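Local coordinates for protoporphyrinogen oxidase (Exiguobacterium sibiricum, PDB 3LOV), which probably oxidises coproporphyrinogen III to coproporphyrin III with molecular oxygen in heme b biosynthesis, using a bound FAD, at residues T15-A20 with S237-L242; L166-L171 with V332-P337; A345-W350 with D356-R361. One frame throughout, in Å; residues are numbered along the deposited sequence.

Overall arrangement
From the N terminus, the chain passes strand 6-10 into helix 14-26, where contact 1 opens beside FAD. Before that contact closes on helix 235-245, helix 160-172 has already opened contact 2, which closes at the end of strand 329-332 and in the turn after it, so the two long loops cross. The centres of contacts 1 and 2 lie about 34 Å apart, on opposite sides of the chain's centre: contact 1 joins two helices near the FAD diphosphate, whereas contact 2 fixes helix 160-172 to that turn of the mixed sheet. Contact 3 follows both in series. It closes a short loop within that sheet, tying the end of strand 340-345 and helix 346-349 to strand 357-364, its centre about 22 Å from that of contact 2.

Contact 1: residues T15-A20 with S237-L242; sequences TGLAAA and SLIERL. With FAD (flavin-adenine dinucleotide), chain B.
Leu-17 faces Ile-239 and Leu-242, packing helix 14-26, which follows the first strand of the Rossmann-type FAD-binding fold, against helix 235-245. Gly-16 fits the last glycine of the GxGxxG pattern. The two short segments approach to 10.2 Å between axes at an angle of 34°, a spacing filled mainly by the leucine and isoleucine side chains. The apolar part has two touches. Leu-17 CD1 meets the methyl Ile-239 CG2 at 3.5 Å, and the two side chains cross at about a right angle. One turn on, Leu-242 CD1 rests against the base of the same leucine, 4.0 Å from Leu-17 CB. Ala-18 and Ala-19 also touch Ala-454 of helix 447-463, and Glu-240 forms a salt bridge with Arg-49. The polar part belongs to Thr-15, near the start of helix 14-26, where the helix dipole probably favours the negative FAD phosphate. Its backbone N donates to FAD O2P at 3.3 Å with an N-H...O angle of 160°. With CG2 turned anti to the backbone N, the hydroxyl stands beside that N and can serve the same phosphate, Thr-15 OG1 donating to FAD O1P at 2.7 Å.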
loop_
_atom_site.group_PDB
_atom_site.type_symbol
_atom_site.label_atom_id
_atom_site.label_comp_id
_atom_site.label_asym_id
_atom_site.label_seq_id
_atom_site.Cartn_x
_atom_site.Cartn_y
_atom_site.Cartn_z
ATOM N N THR A 15 -12.547 -0.498 -1.363
ATOM C CA THR A 15 -13.154 0.122 -0.202
ATOM C C THR A 15 -14.674 0.248 -0.402
ATOM O O THR A 15 -15.471 -0.073 0.500
ATOM C CB THR A 15 -12.537 1.509 0.074
ATOM O OG1 THR A 15 -11.106 1.344 0.221
ATOM C CG2 THR A 15 -13.149 2.114 1.343
ATOM N N GLY A 16 -15.056 0.714 -1.583
ATOM C CA GLY A 16 -16.461 0.863 -1.946
ATOM C C GLY A 16 -17.196 -0.475 -2.109
ATOM O O GLY A 16 -18.331 -0.582 -1.695
ATOM N N LEU A 17 -16.548 -1.475 -2.702
ATOM C CA LEU A 17 -17.143 -2.807 -2.895
ATOM C C LEU A 17 -17.265 -3.544 -1.567
ATOM O O LEU A 17 -18.303 -4.142 -1.271
ATOM C CB LEU A 17 -16.336 -3.638 -3.903
ATOM C CG LEU A 17 -16.583 -3.302 -5.373
ATOM C CD1 LEU A 17 -15.655 -4.058 -6.289
ATOM C CD2 LEU A 17 -18.058 -3.584 -5.717
ATOM N N ALA A 18 -16.237 -3.445 -0.731
ATOM C CA ALA A 18 -16.329 -3.940 0.636
ATOM C C ALA A 18 -17.409 -3.209 1.422
ATOM O O ALA A 18 -18.150 -3.820 2.207
ATOM C CB ALA A 18 -15.002 -3.807 1.356
ATOM N N ALA A 19 -17.502 -1.906 1.239
ATOM C CA ALA A 19 -18.543 -1.189 1.936
ATOM C C ALA A 19 -19.944 -1.749 1.530
ATOM O O ALA A 19 -20.810 -1.883 2.365
ATOM C CB ALA A 19 -18.455 0.325 1.674
ATOM N N ALA A 20 -20.153 -2.076 0.264
ATOM C CA ALA A 20 -21.498 -2.472 -0.166
ATOM C C ALA A 20 -21.824 -3.829 0.461
ATOM O O ALA A 20 -22.971 -4.054 0.872
ATOM C CB ALA A 20 -21.596 -2.548 -1.660
ATOM N N SER A 237 -9.896 -11.182 -9.216
ATOM C CA SER A 237 -10.981 -12.158 -8.973
ATOM C C SER A 237 -11.707 -11.855 -7.662
ATOM O O SER A 237 -12.897 -12.059 -7.565
ATOM C CB SER A 237 -10.500 -13.600 -9.038
ATOM O OG SER A 237 -9.678 -13.916 -7.964
ATOM N N LEU A 238 -11.010 -11.262 -6.700
ATOM C CA LEU A 238 -11.671 -10.789 -5.489
ATOM C C LEU A 238 -12.690 -9.701 -5.819
ATOM O O LEU A 238 -13.791 -9.722 -5.291
ATOM C CB LEU A 238 -10.664 -10.297 -4.454
ATOM C CG LEU A 238 -11.147 -9.406 -3.303
ATOM C CD1 LEU A 238 -12.141 -10.138 -2.413
ATOM C CD2 LEU A 238 -9.931 -8.879 -2.522
ATOM N N ILE A 239 -12.316 -8.747 -6.678
ATOM C CA ILE A 239 -13.226 -7.654 -7.083
ATOM C C ILE A 239 -14.506 -8.236 -7.753
ATOM O O ILE A 239 -15.632 -7.901 -7.371
ATOM C CB ILE A 239 -12.496 -6.653 -8.021
ATOM C CG1 ILE A 239 -11.259 -6.045 -7.319
ATOM C CG2 ILE A 239 -13.404 -5.617 -8.512
ATOM C CD1 ILE A 239 -11.504 -5.408 -5.937
ATOM N N GLU A 240 -14.277 -9.146 -8.678
ATOM C CA GLU A 240 -15.308 -9.819 -9.448
ATOM C C GLU A 240 -16.246 -10.591 -8.542
ATOM O O GLU A 240 -17.456 -10.472 -8.676
ATOM C CB GLU A 240 -14.652 -10.741 -10.490
ATOM C CG GLU A 240 -14.114 -9.968 -11.661
ATOM C CD GLU A 240 -13.020 -10.683 -12.460
ATOM O OE1 GLU A 240 -12.498 -11.730 -12.034
ATOM O OE2 GLU A 240 -12.664 -10.180 -13.534
ATOM N N ARG A 241 -15.709 -11.337 -7.575
ATOM C CA ARG A 241 -16.554 -12.095 -6.650
ATOM C C ARG A 241 -17.335 -11.172 -5.733
ATOM O O ARG A 241 -18.490 -11.452 -5.409
ATOM C CB ARG A 241 -15.720 -13.081 -5.815
ATOM C CG ARG A 241 -16.499 -13.943 -4.810
ATOM C CD ARG A 241 -17.630 -14.756 -5.457
ATOM N NE ARG A 241 -17.136 -15.628 -6.526
ATOM C CZ ARG A 241 -16.588 -16.836 -6.348
ATOM N NH1 ARG A 241 -16.451 -17.365 -5.128
ATOM N NH2 ARG A 241 -16.168 -17.523 -7.405
ATOM N N LEU A 242 -16.730 -10.057 -5.298
ATOM C CA LEU A 242 -17.502 -9.136 -4.458
ATOM C C LEU A 242 -18.740 -8.628 -5.189
ATOM O O LEU A 242 -19.840 -8.613 -4.625
ATOM C CB LEU A 242 -16.683 -7.917 -3.980
ATOM C CG LEU A 242 -15.769 -8.219 -2.808
ATOM C CD1 LEU A 242 -14.734 -7.093 -2.669
ATOM C CD2 LEU A 242 -16.592 -8.464 -1.515
HETATM P PA FAD B . -9.010 3.153 -5.306
HETATM O O1A FAD B . -8.547 1.775 -5.637
HETATM O O2A FAD B . -8.197 4.307 -5.760
HETATM O O5B FAD B . -10.492 3.326 -5.861
HETATM C C5B FAD B . -11.113 4.579 -5.994
HETATM C C4B FAD B . -12.318 4.402 -6.926
HETATM O O4B FAD B . -13.120 5.585 -6.945
HETATM C C3B FAD B . -11.866 4.091 -8.338
HETATM O O3B FAD B . -12.590 3.007 -8.895
HETATM C C2B FAD B . -12.143 5.411 -9.032
HETATM O O2B FAD B . -12.459 5.268 -10.371
HETATM C C1B FAD B . -13.348 5.936 -8.280
HETATM N N9A FAD B . -13.569 7.388 -8.367
HETATM C C8A FAD B . -12.692 8.448 -8.436
HETATM N N7A FAD B . -13.380 9.616 -8.501
HETATM C C5A FAD B . -14.713 9.307 -8.478
HETATM C C6A FAD B . -15.884 10.067 -8.497
HETATM N N6A FAD B . -15.843 11.397 -8.518
HETATM N N1A FAD B . -17.115 9.433 -8.463
HETATM C C2A FAD B . -17.192 8.064 -8.367
HETATM N N3A FAD B . -16.032 7.314 -8.321
HETATM C C4A FAD B . -14.830 7.922 -8.397
HETATM N N1 FAD B . -1.868 -2.518 -0.771
HETATM C C2 FAD B . -1.598 -3.775 -0.304
HETATM O O2 FAD B . -2.226 -4.238 0.658
HETATM N N3 FAD B . -0.607 -4.519 -0.893
HETATM C C4 FAD B . 0.135 -4.047 -1.914
HETATM O O4 FAD B . 0.977 -4.774 -2.409
HETATM C C4X FAD B . -0.088 -2.771 -2.384
HETATM N N5 FAD B . 0.639 -2.298 -3.465
HETATM C C5X FAD B . 0.373 -1.008 -3.934
HETATM C C6 FAD B . 1.120 -0.492 -4.998
HETATM C C7 FAD B . 0.865 0.804 -5.478
HETATM C C7M FAD B . 1.663 1.348 -6.626
HETATM C C8 FAD B . -0.167 1.579 -4.919
HETATM C C8M FAD B . -0.469 2.988 -5.396
HETATM C C9 FAD B . -0.927 1.070 -3.870
HETATM C C9A FAD B . -0.665 -0.222 -3.360
HETATM N N10 FAD B . -1.427 -0.736 -2.303
HETATM C C10 FAD B . -1.123 -2.014 -1.815
HETATM C "C1'" FAD B . -2.530 0.037 -1.621
HETATM C "C2'" FAD B . -3.884 -0.379 -2.247
HETATM O "O2'" FAD B . -3.880 -0.020 -3.578
HETATM C "C3'" FAD B . -5.093 0.279 -1.567
HETATM O "O3'" FAD B . -5.241 -0.382 -0.317
HETATM C "C4'" FAD B . -6.445 0.142 -2.313
HETATM O "O4'" FAD B . -6.367 -0.069 -3.710
HETATM C "C5'" FAD B . -7.294 1.388 -2.156
HETATM O "O5'" FAD B . -8.560 1.152 -2.718
HETATM P P FAD B . -9.659 2.282 -2.627
HETATM O O1P FAD B . -9.623 3.015 -1.312
HETATM O O2P FAD B . -11.025 1.821 -3.075
HETATM O O3P FAD B . -9.164 3.388 -3.725
#

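Contact 2: residues L166-L171 with V332-P337; sequences LIEPLL and VNRRAP
Glu-168 and Arg-334 cross at about a right angle, their carboxylate and guanidinium planes 69° apart. The glutamate reaches out from helix 160-172 extended, CG anti to the backbone N (chi1 178°), while the arginine chain bends at chi3 to bring its edge to the acid. Arg-334 NH1 forms a salt bridge with Glu-168 OE2 at 3.2 Å and a weak hydrogen bond to Glu-168 OE1 at 3.5 Å. Ile-179 N also donates to OE2, and Arg-334 NH2 turns to Asn-178 OD1. Arg-335 holds the same carboxylate through water: two waters donate to Glu-168 OE1, one accepting from Arg-335 NH1 and the other from NH2. Asn-333 OD1 accepts from Arg-335 N at 2.8 Å, an Asx turn, and also takes Arg-335 NH1 at 3.0 Å, in the guanidinium plane, which steadies that group. This lies in a type I turn, Asn-333 to Ala-336, after strand 329-332. With an alanine in place of Glu-168, Arg-334 would probably lose its countercharge, and the two waters and Ile-179 N the carboxylate oxygens they donate to. One arginine in contact and a second linked through water are likely to favour the ionised form of this buried carboxylate.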
loop_
_atom_site.group_PDB
_atom_site.type_symbol
_atom_site.label_atom_id
_atom_site.label_comp_id
_atom_site.label_asym_id
_atom_site.label_seq_id
_atom_site.Cartn_x
_atom_site.Cartn_y
_atom_site.Cartn_z
ATOM N N LEU A 166 20.178 1.096 4.642
ATOM C CA LEU A 166 19.420 -0.177 4.774
ATOM C C LEU A 166 17.949 -0.027 5.191
ATOM O O LEU A 166 17.059 -0.533 4.501
ATOM C CB LEU A 166 20.158 -1.135 5.700
ATOM C CG LEU A 166 19.426 -2.462 5.909
ATOM C CD1 LEU A 166 19.169 -3.176 4.580
ATOM C CD2 LEU A 166 20.184 -3.319 6.926
ATOM N N ILE A 167 17.682 0.675 6.294
ATOM C CA ILE A 167 16.351 0.646 6.903
ATOM C C ILE A 167 15.320 1.352 6.028
ATOM O O ILE A 167 14.265 0.816 5.735
ATOM C CB ILE A 167 16.317 1.306 8.267
ATOM C CG1 ILE A 167 17.404 0.742 9.200
ATOM C CG2 ILE A 167 14.949 1.090 8.928
ATOM C CD1 ILE A 167 17.265 -0.679 9.503
ATOM N N GLU A 168 15.632 2.560 5.598
ATOM C CA GLU A 168 14.710 3.287 4.743
ATOM C C GLU A 168 14.306 2.526 3.503
ATOM O O GLU A 168 13.114 2.367 3.263
ATOM C CB GLU A 168 15.227 4.701 4.389
ATOM C CG GLU A 168 14.292 5.449 3.459
ATOM C CD GLU A 168 14.637 6.941 3.407
ATOM O OE1 GLU A 168 15.783 7.263 3.044
ATOM O OE2 GLU A 168 13.791 7.761 3.771
ATOM N N PRO A 169 15.266 2.088 2.672
ATOM C CA PRO A 169 14.804 1.387 1.487
ATOM C C PRO A 169 14.124 0.039 1.784
ATOM O O PRO A 169 13.188 -0.333 1.095
ATOM C CB PRO A 169 16.080 1.199 0.670
ATOM C CG PRO A 169 17.196 1.463 1.549
ATOM C CD PRO A 169 16.700 2.381 2.616
ATOM N N LEU A 170 14.579 -0.661 2.822
ATOM C CA LEU A 170 13.954 -1.929 3.264
ATOM C C LEU A 170 12.519 -1.726 3.736
ATOM O O LEU A 170 11.582 -2.323 3.219
ATOM C CB LEU A 170 14.775 -2.546 4.400
ATOM C CG LEU A 170 14.379 -3.938 4.877
ATOM C CD1 LEU A 170 14.552 -4.986 3.780
ATOM C CD2 LEU A 170 15.201 -4.320 6.140
ATOM N N LEU A 171 12.345 -0.851 4.698
ATOM C CA LEU A 171 11.038 -0.649 5.287
ATOM C C LEU A 171 10.074 0.094 4.357
ATOM O O LEU A 171 8.884 -0.192 4.384
ATOM C CB LEU A 171 11.150 0.030 6.665
ATOM C CG LEU A 171 11.877 -0.770 7.787
ATOM C CD1 LEU A 171 11.629 -0.072 9.166
ATOM C CD2 LEU A 171 11.476 -2.280 7.859
ATOM N N VAL A 332 15.834 -0.274 -4.347
ATOM C CA VAL A 332 16.906 0.624 -4.771
ATOM C C VAL A 332 17.078 1.817 -3.824
ATOM O O VAL A 332 16.118 2.523 -3.468
ATOM C CB VAL A 332 16.664 1.162 -6.201
ATOM C CG1 VAL A 332 17.881 2.024 -6.726
ATOM C CG2 VAL A 332 16.337 0.001 -7.135
ATOM N N ASN A 333 18.325 2.071 -3.443
ATOM C CA ASN A 333 18.633 3.277 -2.689
ATOM C C ASN A 333 18.355 4.489 -3.598
ATOM O O ASN A 333 18.766 4.517 -4.760
ATOM C CB ASN A 333 20.070 3.264 -2.202
ATOM C CG ASN A 333 20.393 4.449 -1.303
ATOM O OD1 ASN A 333 20.051 5.601 -1.609
ATOM N ND2 ASN A 333 21.052 4.175 -0.187
ATOM N N ARG A 334 17.613 5.446 -3.062
ATOM C CA ARG A 334 17.171 6.631 -3.807
ATOM C C ARG A 334 18.354 7.475 -4.321
ATOM O O ARG A 334 18.206 8.242 -5.294
ATOM C CB ARG A 334 16.312 7.492 -2.892
ATOM C CG ARG A 334 17.106 8.177 -1.777
ATOM C CD ARG A 334 16.207 8.578 -0.574
ATOM N NE ARG A 334 15.111 9.428 -1.002
ATOM C CZ ARG A 334 14.134 9.865 -0.203
ATOM N NH1 ARG A 334 14.081 9.529 1.076
ATOM N NH2 ARG A 334 13.190 10.645 -0.694
ATOM N N ARG A 335 19.517 7.343 -3.675
ATOM C CA ARG A 335 20.724 8.035 -4.124
ATOM C C ARG A 335 21.358 7.462 -5.390
ATOM O O ARG A 335 22.190 8.135 -5.988
ATOM C CB ARG A 335 21.784 8.085 -3.002
ATOM C CG ARG A 335 21.314 8.846 -1.800
ATOM C CD ARG A 335 22.167 8.538 -0.554
ATOM N NE ARG A 335 21.501 9.137 0.591
ATOM C CZ ARG A 335 20.386 8.670 1.150
ATOM N NH1 ARG A 335 19.799 7.566 0.663
ATOM N NH2 ARG A 335 19.846 9.307 2.190
ATOM N N ALA A 336 20.977 6.253 -5.807
ATOM C CA ALA A 336 21.714 5.543 -6.874
ATOM C C ALA A 336 21.231 6.022 -8.231
ATOM O O ALA A 336 20.118 6.490 -8.328
ATOM C CB ALA A 336 21.538 3.992 -6.747
ATOM N N PRO A 337 22.038 5.864 -9.299
ATOM C CA PRO A 337 21.619 6.422 -10.606
ATOM C C PRO A 337 20.654 5.538 -11.416
ATOM O O PRO A 337 21.043 4.976 -12.446
ATOM C CB PRO A 337 22.965 6.631 -11.318
ATOM C CG PRO A 337 23.838 5.547 -10.759
ATOM C CD PRO A 337 23.448 5.430 -9.321
HETATM O O HOH W 1 17.669 6.100 1.880
HETATM O O HOH W 2 17.043 9.646 2.689
#

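Contact 3: residues A345-W350 with D356-R361; sequences AIDQKW and DHTVLR
Val-359 N approaches the carboxylate of Asp-347 from above, 51° out of its plane, and gives OD1 a nearly straight hydrogen bond (N to OD1 2.8 Å, 171° at the hydrogen). Asp-347 CG sits between its backbone N and carbonyl carbon (chi1 61°), which carries the acid over to the strand. A water donates to Asp-347 OD2 and is also hydrogen-bonded to Thr-358 OG1. The Arg-361 guanidinium has Ile-346 CD1 set obliquely to it and is hydrogen-bonded through NH1 to Gly-58 O. One face of the Trp-350 ring carries Lys-349 CG, toward its rim; Trp-350 NE1 hydrogen-bonds and Lys-349 NZ forms a salt bridge with OD2 of Asp-60, an FAD-binding residue. The frame is an antiparallel strand pair running into a short helix: Ala-345, the N-cap of helix 346-349, and Leu-360 form a non-hydrogen-bonded pair, CA to CA 4.7 Å. Just beyond it, Ile-346 N makes a weak, bent hydrogen bond to Val-359 O at 2.9 Å. Apolar atoms fill in alongside. Ile-346 CB meets Val-359 CG1 at 4.0 Å, Ala-345 CB lies 4.2 Å from Leu-360 CD2, and Ile-346 CD1 lies against Arg-361 CB at 3.8 Å.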
loop_
_atom_site.group_PDB
_atom_site.type_symbol
_atom_site.label_atom_id
_atom_site.label_comp_id
_atom_site.label_asym_id
_atom_site.label_seq_id
_atom_site.Cartn_x
_atom_site.Cartn_y
_atom_site.Cartn_z
ATOM N N ALA A 345 11.123 -10.406 -9.289
ATOM C CA ALA A 345 11.084 -11.562 -10.157
ATOM C C ALA A 345 9.787 -12.265 -9.819
ATOM O O ALA A 345 9.756 -13.153 -8.970
ATOM C CB ALA A 345 12.296 -12.481 -9.908
ATOM N N ILE A 346 8.714 -11.803 -10.457
ATOM C CA ILE A 346 7.360 -12.281 -10.222
ATOM C C ILE A 346 7.274 -13.809 -10.240
ATOM O O ILE A 346 6.609 -14.426 -9.395
ATOM C CB ILE A 346 6.410 -11.773 -11.340
ATOM C CG1 ILE A 346 6.066 -10.283 -11.192
ATOM C CG2 ILE A 346 5.125 -12.602 -11.369
ATOM C CD1 ILE A 346 5.986 -9.753 -9.792
ATOM N N ASP A 347 7.924 -14.426 -11.228
ATOM C CA ASP A 347 7.849 -15.892 -11.350
ATOM C C ASP A 347 8.581 -16.616 -10.211
ATOM O O ASP A 347 8.304 -17.768 -9.939
ATOM C CB ASP A 347 8.397 -16.347 -12.703
ATOM C CG ASP A 347 9.857 -15.975 -12.880
ATOM O OD1 ASP A 347 10.147 -14.774 -13.072
ATOM O OD2 ASP A 347 10.701 -16.882 -12.803
ATOM N N GLN A 348 9.528 -15.953 -9.558
ATOM C CA GLN A 348 10.146 -16.487 -8.335
ATOM C C GLN A 348 9.292 -16.271 -7.074
ATOM O O GLN A 348 9.327 -17.078 -6.155
ATOM C CB GLN A 348 11.520 -15.849 -8.082
ATOM C CG GLN A 348 12.522 -15.977 -9.208
ATOM C CD GLN A 348 12.925 -17.394 -9.426
ATOM O OE1 GLN A 348 12.497 -18.011 -10.399
ATOM N NE2 GLN A 348 13.729 -17.943 -8.506
ATOM N N LYS A 349 8.566 -15.166 -7.008
ATOM C CA LYS A 349 7.845 -14.809 -5.775
ATOM C C LYS A 349 6.503 -15.548 -5.754
ATOM O O LYS A 349 6.082 -15.995 -4.707
ATOM C CB LYS A 349 7.654 -13.291 -5.711
ATOM C CG LYS A 349 6.906 -12.754 -4.476
ATOM C CD LYS A 349 6.906 -11.221 -4.468
ATOM C CE LYS A 349 6.089 -10.632 -3.332
ATOM N NZ LYS A 349 5.659 -9.254 -3.655
ATOM N N TRP A 350 5.869 -15.684 -6.914
ATOM C CA TRP A 350 4.555 -16.341 -7.053
ATOM C C TRP A 350 4.574 -17.534 -8.023
ATOM O O TRP A 350 4.700 -17.357 -9.235
ATOM C CB TRP A 350 3.464 -15.346 -7.514
ATOM C CG TRP A 350 3.359 -14.208 -6.628
ATOM C CD1 TRP A 350 3.807 -12.934 -6.876
ATOM C CD2 TRP A 350 2.803 -14.189 -5.311
ATOM N NE1 TRP A 350 3.584 -12.132 -5.779
ATOM C CE2 TRP A 350 2.969 -12.876 -4.805
ATOM C CE3 TRP A 350 2.193 -15.150 -4.496
ATOM C CZ2 TRP A 350 2.514 -12.498 -3.558
ATOM C CZ3 TRP A 350 1.737 -14.749 -3.228
ATOM C CH2 TRP A 350 1.921 -13.445 -2.777
ATOM N N ASP A 356 6.020 -20.809 -16.931
ATOM C CA ASP A 356 7.111 -21.147 -17.856
ATOM C C ASP A 356 7.801 -19.934 -18.425
ATOM O O ASP A 356 8.146 -19.901 -19.609
ATOM C CB ASP A 356 6.559 -21.989 -18.989
ATOM C CG ASP A 356 6.059 -23.315 -18.498
ATOM O OD1 ASP A 356 6.906 -24.093 -18.005
ATOM O OD2 ASP A 356 4.832 -23.547 -18.559
ATOM N N HIS A 357 8.000 -18.927 -17.583
ATOM C CA HIS A 357 8.606 -17.688 -18.030
ATOM C C HIS A 357 9.346 -16.989 -16.919
ATOM O O HIS A 357 9.165 -17.294 -15.745
ATOM C CB HIS A 357 7.537 -16.729 -18.572
ATOM C CG HIS A 357 6.808 -17.240 -19.771
ATOM N ND1 HIS A 357 5.848 -18.224 -19.689
ATOM C CD2 HIS A 357 6.868 -16.876 -21.073
ATOM C CE1 HIS A 357 5.346 -18.444 -20.890
ATOM N NE2 HIS A 357 5.953 -17.643 -21.749
ATOM N N THR A 358 10.179 -16.033 -17.328
ATOM C CA THR A 358 10.865 -15.151 -16.432
ATOM C C THR A 358 10.117 -13.842 -16.568
ATOM O O THR A 358 10.020 -13.276 -17.670
ATOM C CB THR A 358 12.331 -15.003 -16.834
ATOM O OG1 THR A 358 12.975 -16.273 -16.674
ATOM C CG2 THR A 358 13.058 -13.978 -15.972
ATOM N N VAL A 359 9.569 -13.364 -15.449
ATOM C CA VAL A 359 8.818 -12.115 -15.460
ATOM C C VAL A 359 9.350 -11.169 -14.410
ATOM O O VAL A 359 9.410 -11.526 -13.220
ATOM C CB VAL A 359 7.347 -12.378 -15.221
ATOM C CG1 VAL A 359 6.547 -11.067 -15.301
ATOM C CG2 VAL A 359 6.835 -13.442 -16.239
ATOM N N LEU A 360 9.724 -9.968 -14.862
ATOM C CA LEU A 360 10.236 -8.921 -13.986
ATOM C C LEU A 360 9.175 -7.804 -13.874
ATOM O O LEU A 360 8.588 -7.388 -14.866
ATOM C CB LEU A 360 11.597 -8.379 -14.479
ATOM C CG LEU A 360 12.818 -9.338 -14.594
ATOM C CD1 LEU A 360 14.077 -8.607 -15.107
ATOM C CD2 LEU A 360 13.147 -10.017 -13.262
ATOM N N ARG A 361 8.897 -7.350 -12.658
ATOM C CA ARG A 361 7.991 -6.188 -12.444
ATOM C C ARG A 361 8.779 -5.082 -11.740
ATOM O O ARG A 361 9.176 -5.252 -10.596
ATOM C CB ARG A 361 6.712 -6.528 -11.640
ATOM C CG ARG A 361 5.690 -5.336 -11.631
ATOM C CD ARG A 361 4.263 -5.647 -11.177
ATOM N NE ARG A 361 4.137 -5.729 -9.733
ATOM C CZ ARG A 361 3.051 -5.376 -9.024
ATOM N NH1 ARG A 361 1.943 -4.915 -9.606
ATOM N NH2 ARG A 361 3.081 -5.480 -7.712
HETATM O O HOH W 3 12.982 -16.718 -14.223
#